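Local coordinates for protein nicotinate-nucleotide diphosphorylase (Carboxylating) (Streptococcus pyogenes GA06023, PDB 5HUO) that probably catalyses the conversion of quinolinate and phosphoribosyl diphosphate to nicotinate mononucleotide, carbon dioxide and diphosphate in NAD(+) biosynthesis, at residues Leu136-Tyr149 with Gly293-Ser305. Residues are numbered along the deposited sequence; the frame is centred on the assembly and turned at random.
With SO4 (sulfate ion), chain I.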
loop_
_atom_site.group_PDB
_atom_site.type_symbol
_atom_site.label_atom_id
_atom_site.label_comp_id
_atom_site.label_asym_id
_atom_site.label_seq_id
_atom_site.Cartn_x
_atom_site.Cartn_y
_atom_site.Cartn_z
ATOM N N LEU A 136 -5.165 -13.714 -19.854
ATOM C CA LEU A 136 -4.782 -14.649 -20.928
ATOM C C LEU A 136 -5.161 -14.167 -22.313
ATOM O O LEU A 136 -4.381 -14.227 -23.251
ATOM C CB LEU A 136 -5.395 -15.990 -20.698
ATOM C CG LEU A 136 -4.872 -17.090 -21.634
ATOM C CD1 LEU A 136 -3.479 -17.508 -21.249
ATOM C CD2 LEU A 136 -5.811 -18.284 -21.612
ATOM N N GLN A 137 -6.351 -13.627 -22.436
ATOM C CA GLN A 137 -6.841 -13.134 -23.729
ATOM C C GLN A 137 -6.003 -11.984 -24.190
ATOM O O GLN A 137 -5.619 -11.904 -25.345
ATOM C CB GLN A 137 -8.286 -12.742 -23.652
ATOM C CG GLN A 137 -9.193 -13.959 -23.691
ATOM C CD GLN A 137 -10.634 -13.620 -23.606
ATOM O OE1 GLN A 137 -10.994 -12.450 -23.365
ATOM N NE2 GLN A 137 -11.485 -14.617 -23.706
ATOM N N HIS A 138 -5.703 -11.100 -23.276
ATOM C CA HIS A 138 -4.985 -9.836 -23.619
ATOM C C HIS A 138 -3.539 -10.136 -24.067
ATOM O O HIS A 138 -3.075 -9.635 -25.107
ATOM C CB HIS A 138 -4.984 -8.901 -22.397
ATOM C CG HIS A 138 -4.264 -7.614 -22.590
ATOM N ND1 HIS A 138 -4.775 -6.585 -23.333
ATOM C CD2 HIS A 138 -3.075 -7.161 -22.115
ATOM C CE1 HIS A 138 -3.937 -5.553 -23.326
ATOM N NE2 HIS A 138 -2.888 -5.878 -22.594
ATOM N N LEU A 139 -2.862 -10.969 -23.281
ATOM C CA LEU A 139 -1.494 -11.263 -23.542
ATOM C C LEU A 139 -1.384 -12.136 -24.816
ATOM O O LEU A 139 -0.446 -11.968 -25.619
ATOM C CB LEU A 139 -0.834 -11.924 -22.332
ATOM C CG LEU A 139 -0.825 -11.050 -21.091
ATOM C CD1 LEU A 139 -0.112 -11.749 -19.960
ATOM C CD2 LEU A 139 -0.124 -9.755 -21.302
ATOM N N SER A 140 -2.277 -13.098 -24.978
ATOM C CA SER A 140 -2.218 -13.952 -26.168
ATOM C C SER A 140 -2.496 -13.151 -27.451
ATOM O O SER A 140 -1.974 -13.391 -28.509
ATOM C CB SER A 140 -3.193 -15.123 -26.019
ATOM O OG SER A 140 -2.747 -16.024 -24.991
ATOM N N GLY A 141 -3.333 -12.156 -27.294
ATOM C CA GLY A 141 -3.643 -11.192 -28.371
ATOM C C GLY A 141 -2.438 -10.436 -28.839
ATOM O O GLY A 141 -2.186 -10.337 -30.042
ATOM N N ILE A 142 -1.641 -9.982 -27.877
ATOM C CA ILE A 142 -0.400 -9.265 -28.186
ATOM C C ILE A 142 0.620 -10.189 -28.822
ATOM O O ILE A 142 1.286 -9.834 -29.809
ATOM C CB ILE A 142 0.172 -8.598 -26.928
ATOM C CG1 ILE A 142 -0.715 -7.408 -26.556
ATOM C CG2 ILE A 142 1.602 -8.124 -27.144
ATOM C CD1 ILE A 142 -0.418 -6.841 -25.173
ATOM N N ALA A 143 0.771 -11.368 -28.238
ATOM C CA ALA A 143 1.769 -12.355 -28.760
ATOM C C ALA A 143 1.439 -12.715 -30.207
ATOM O O ALA A 143 2.295 -12.677 -31.088
ATOM C CB ALA A 143 1.814 -13.573 -27.907
ATOM N N SER A 144 0.163 -12.976 -30.428
ATOM C CA SER A 144 -0.376 -13.304 -31.750
ATOM C C SER A 144 -0.037 -12.195 -32.756
ATOM O O SER A 144 0.462 -12.426 -33.873
ATOM C CB SER A 144 -1.861 -13.507 -31.674
ATOM O OG SER A 144 -2.209 -14.686 -30.944
ATOM N N MET A 145 -0.333 -10.976 -32.353
ATOM C CA MET A 145 -0.128 -9.837 -33.251
ATOM C C MET A 145 1.362 -9.634 -33.565
ATOM O O MET A 145 1.722 -9.362 -34.705
ATOM C CB MET A 145 -0.738 -8.566 -32.673
ATOM C CG MET A 145 -0.823 -7.450 -33.690
ATOM S SD MET A 145 -1.503 -6.032 -32.848
ATOM C CE MET A 145 -1.384 -4.760 -34.142
ATOM N N THR A 146 2.186 -9.742 -32.532
ATOM C CA THR A 146 3.646 -9.661 -32.686
ATOM C C THR A 146 4.150 -10.728 -33.675
ATOM O O THR A 146 4.837 -10.425 -34.644
ATOM C CB THR A 146 4.352 -9.847 -31.350
ATOM O OG1 THR A 146 3.937 -8.813 -30.461
ATOM C CG2 THR A 146 5.862 -9.786 -31.527
ATOM N N ALA A 147 3.697 -11.954 -33.469
ATOM C CA ALA A 147 3.990 -13.064 -34.377
ATOM C C ALA A 147 3.583 -12.780 -35.797
ATOM O O ALA A 147 4.327 -13.069 -36.730
ATOM C CB ALA A 147 3.331 -14.339 -33.922
ATOM N N ALA A 148 2.413 -12.196 -35.956
ATOM C CA ALA A 148 1.895 -11.844 -37.292
ATOM C C ALA A 148 2.791 -10.793 -37.980
ATOM O O ALA A 148 3.018 -10.848 -39.192
ATOM C CB ALA A 148 0.476 -11.337 -37.188
ATOM N N TYR A 149 3.225 -9.799 -37.219
ATOM C CA TYR A 149 4.094 -8.765 -37.755
ATOM C C TYR A 149 5.414 -9.355 -38.214
ATOM O O TYR A 149 5.939 -9.010 -39.262
ATOM C CB TYR A 149 4.368 -7.690 -36.701
ATOM C CG TYR A 149 3.349 -6.532 -36.663
ATOM C CD1 TYR A 149 2.003 -6.773 -36.678
ATOM C CD2 TYR A 149 3.764 -5.199 -36.588
ATOM C CE1 TYR A 149 1.111 -5.733 -36.602
ATOM C CE2 TYR A 149 2.865 -4.169 -36.526
ATOM C CZ TYR A 149 1.548 -4.441 -36.544
ATOM O OH TYR A 149 0.626 -3.419 -36.485
ATOM N N GLY A 293 4.262 0.710 -32.015
ATOM C CA GLY A 293 3.342 0.927 -30.882
ATOM C C GLY A 293 2.075 0.091 -30.907
ATOM O O GLY A 293 1.507 -0.203 -29.869
ATOM N N SER A 294 1.621 -0.252 -32.115
ATOM C CA SER A 294 0.327 -0.954 -32.285
ATOM C C SER A 294 0.300 -2.318 -31.634
ATOM O O SER A 294 -0.728 -2.823 -31.201
ATOM C CB SER A 294 0.010 -1.111 -33.742
ATOM O OG SER A 294 0.003 0.146 -34.349
ATOM N N LEU A 295 1.478 -2.908 -31.564
ATOM C CA LEU A 295 1.611 -4.233 -30.925
ATOM C C LEU A 295 1.073 -4.237 -29.511
ATOM O O LEU A 295 0.534 -5.259 -29.054
ATOM C CB LEU A 295 3.076 -4.659 -30.881
ATOM C CG LEU A 295 3.687 -4.979 -32.247
ATOM C CD1 LEU A 295 5.128 -5.419 -32.025
ATOM C CD2 LEU A 295 2.901 -6.069 -32.942
ATOM N N THR A 296 1.208 -3.108 -28.832
ATOM C CA THR A 296 0.767 -2.995 -27.435
ATOM C C THR A 296 -0.422 -2.075 -27.239
ATOM O O THR A 296 -1.264 -2.357 -26.401
ATOM C CB THR A 296 1.918 -2.556 -26.517
ATOM O OG1 THR A 296 2.552 -1.392 -27.074
ATOM C CG2 THR A 296 2.922 -3.642 -26.413
ATOM N N HIS A 297 -0.540 -1.021 -28.024
ATOM C CA HIS A 297 -1.695 -0.075 -27.793
ATOM C C HIS A 297 -3.000 -0.440 -28.505
ATOM O O HIS A 297 -4.042 0.098 -28.177
ATOM C CB HIS A 297 -1.321 1.419 -27.991
ATOM C CG HIS A 297 -1.009 1.832 -29.394
ATOM N ND1 HIS A 297 -1.852 1.590 -30.462
ATOM C CD2 HIS A 297 0.033 2.545 -29.898
ATOM C CE1 HIS A 297 -1.341 2.113 -31.567
ATOM N NE2 HIS A 297 -0.190 2.684 -31.258
ATOM N N SER A 298 -2.931 -1.341 -29.487
ATOM C CA SER A 298 -4.053 -1.646 -30.410
ATOM C C SER A 298 -4.141 -3.144 -30.770
ATOM O O SER A 298 -4.573 -3.508 -31.858
ATOM C CB SER A 298 -3.940 -0.827 -31.700
ATOM O OG SER A 298 -4.180 0.545 -31.452
ATOM N N ALA A 299 -3.790 -3.989 -29.814
ATOM C CA ALA A 299 -3.855 -5.416 -30.025
ATOM C C ALA A 299 -5.230 -5.929 -29.744
ATOM O O ALA A 299 -5.818 -5.575 -28.758
ATOM C CB ALA A 299 -2.871 -6.109 -29.125
ATOM N N LYS A 300 -5.755 -6.749 -30.630
ATOM C CA LYS A 300 -7.029 -7.413 -30.410
ATOM C C LYS A 300 -6.808 -8.510 -29.411
ATOM O O LYS A 300 -5.761 -9.124 -29.416
ATOM C CB LYS A 300 -7.574 -7.974 -31.716
ATOM C CG LYS A 300 -8.158 -6.886 -32.589
ATOM C CD LYS A 300 -8.670 -7.456 -33.914
ATOM C CE LYS A 300 -9.476 -6.451 -34.768
ATOM N NZ LYS A 300 -10.353 -7.102 -35.800
ATOM N N SER A 301 -7.745 -8.771 -28.529
ATOM C CA SER A 301 -7.511 -9.861 -27.613
ATOM C C SER A 301 -7.828 -11.161 -28.344
ATOM O O SER A 301 -8.583 -11.154 -29.269
ATOM C CB SER A 301 -8.226 -9.707 -26.255
ATOM O OG SER A 301 -9.562 -9.471 -26.484
ATOM N N LEU A 302 -7.227 -12.260 -27.916
ATOM C CA LEU A 302 -7.465 -13.553 -28.516
ATOM C C LEU A 302 -8.534 -14.289 -27.730
ATOM O O LEU A 302 -8.436 -14.434 -26.519
ATOM C CB LEU A 302 -6.186 -14.375 -28.519
ATOM C CG LEU A 302 -6.178 -15.600 -29.428
ATOM C CD1 LEU A 302 -5.980 -15.110 -30.860
ATOM C CD2 LEU A 302 -5.029 -16.546 -29.048
ATOM N N ASP A 303 -9.511 -14.844 -28.433
ATOM C CA ASP A 303 -10.646 -15.503 -27.789
ATOM C C ASP A 303 -10.315 -16.929 -27.175
ATOM O O ASP A 303 -9.618 -17.773 -27.819
ATOM C CB ASP A 303 -11.806 -15.548 -28.759
ATOM C CG ASP A 303 -13.173 -15.840 -28.053
ATOM O OD1 ASP A 303 -13.310 -15.692 -26.810
ATOM O OD2 ASP A 303 -14.129 -16.242 -28.763
ATOM N N PHE A 304 -10.719 -17.120 -25.920
ATOM C CA PHE A 304 -10.672 -18.388 -25.206
ATOM C C PHE A 304 -12.016 -18.542 -24.474
ATOM O O PHE A 304 -12.726 -17.570 -24.299
ATOM C CB PHE A 304 -9.598 -18.438 -24.100
ATOM C CG PHE A 304 -8.182 -18.467 -24.580
ATOM C CD1 PHE A 304 -7.526 -17.278 -24.956
ATOM C CD2 PHE A 304 -7.478 -19.635 -24.628
ATOM C CE1 PHE A 304 -6.222 -17.282 -25.379
ATOM C CE2 PHE A 304 -6.149 -19.659 -25.045
ATOM C CZ PHE A 304 -5.526 -18.494 -25.422
ATOM N N SER A 305 -12.336 -19.763 -24.032
ATOM C CA SER A 305 -13.425 -19.949 -23.127
ATOM C C SER A 305 -13.117 -21.059 -22.139
ATOM O O SER A 305 -12.309 -21.914 -22.362
ATOM C CB SER A 305 -14.703 -20.257 -23.868
ATOM O OG SER A 305 -14.787 -21.655 -24.143
HETATM S S SO4 I . 3.134 3.803 -33.557
HETATM O O1 SO4 I . 2.909 3.557 -34.988
HETATM O O2 SO4 I . 4.217 2.924 -33.117
HETATM O O3 SO4 I . 3.677 5.138 -33.390
HETATM O O4 SO4 I . 1.911 3.652 -32.736
#
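Leu295, Gln137 and Phe304 cover the most surface where segment 293-305 runs along the long helix 122-153. This segment follows strand 289-291 of the open alpha/beta barrel typical of quinolinate phosphoribosyltransferases, makes the short helix 294-297, and ends in strand 304-311 of the antiparallel N-terminal-domain sheet. It thus follows the helix from the barrel side to that sheet.

At the barrel end, Leu295 places CD2 over the centre of the Tyr149 ring, 3.7 Å from its centroid and 9° off the normal, a CH-pi contact. The same methyl lies 3.7 Å from Thr146 CA. The extended Met145 chain carries SD to 3.7 Å from Ala299 CA.

In the middle the backbones run close. Gly141 CA is 3.1 Å from Lys300 O, a CA-H...O contact. Leu302 N donates a nearly straight bond (167°) to Gln137 O, which also accepts Gly141 N from the opposite face of its plane. Ser298 OG accepts a bond from Ser301 N of the second subunit, and Ser301 OG bonds to His297 O of that subunit, so the loop belongs to a subunit interface.

At the strand end, with CG swung opposite the backbone nitrogen (chi1 -171°), Leu136 lays CD2 over the face of the Phe304 ring, 3.5 Å from the centroid. Gln137 passes alongside that ring with its amide nearly coplanar. Leu71 packs on both Leu136 and Phe304. The Gln137 chain is extended beyond CG, and its NE2 reaches Phe304 O in a weak bond of 3.3 Å.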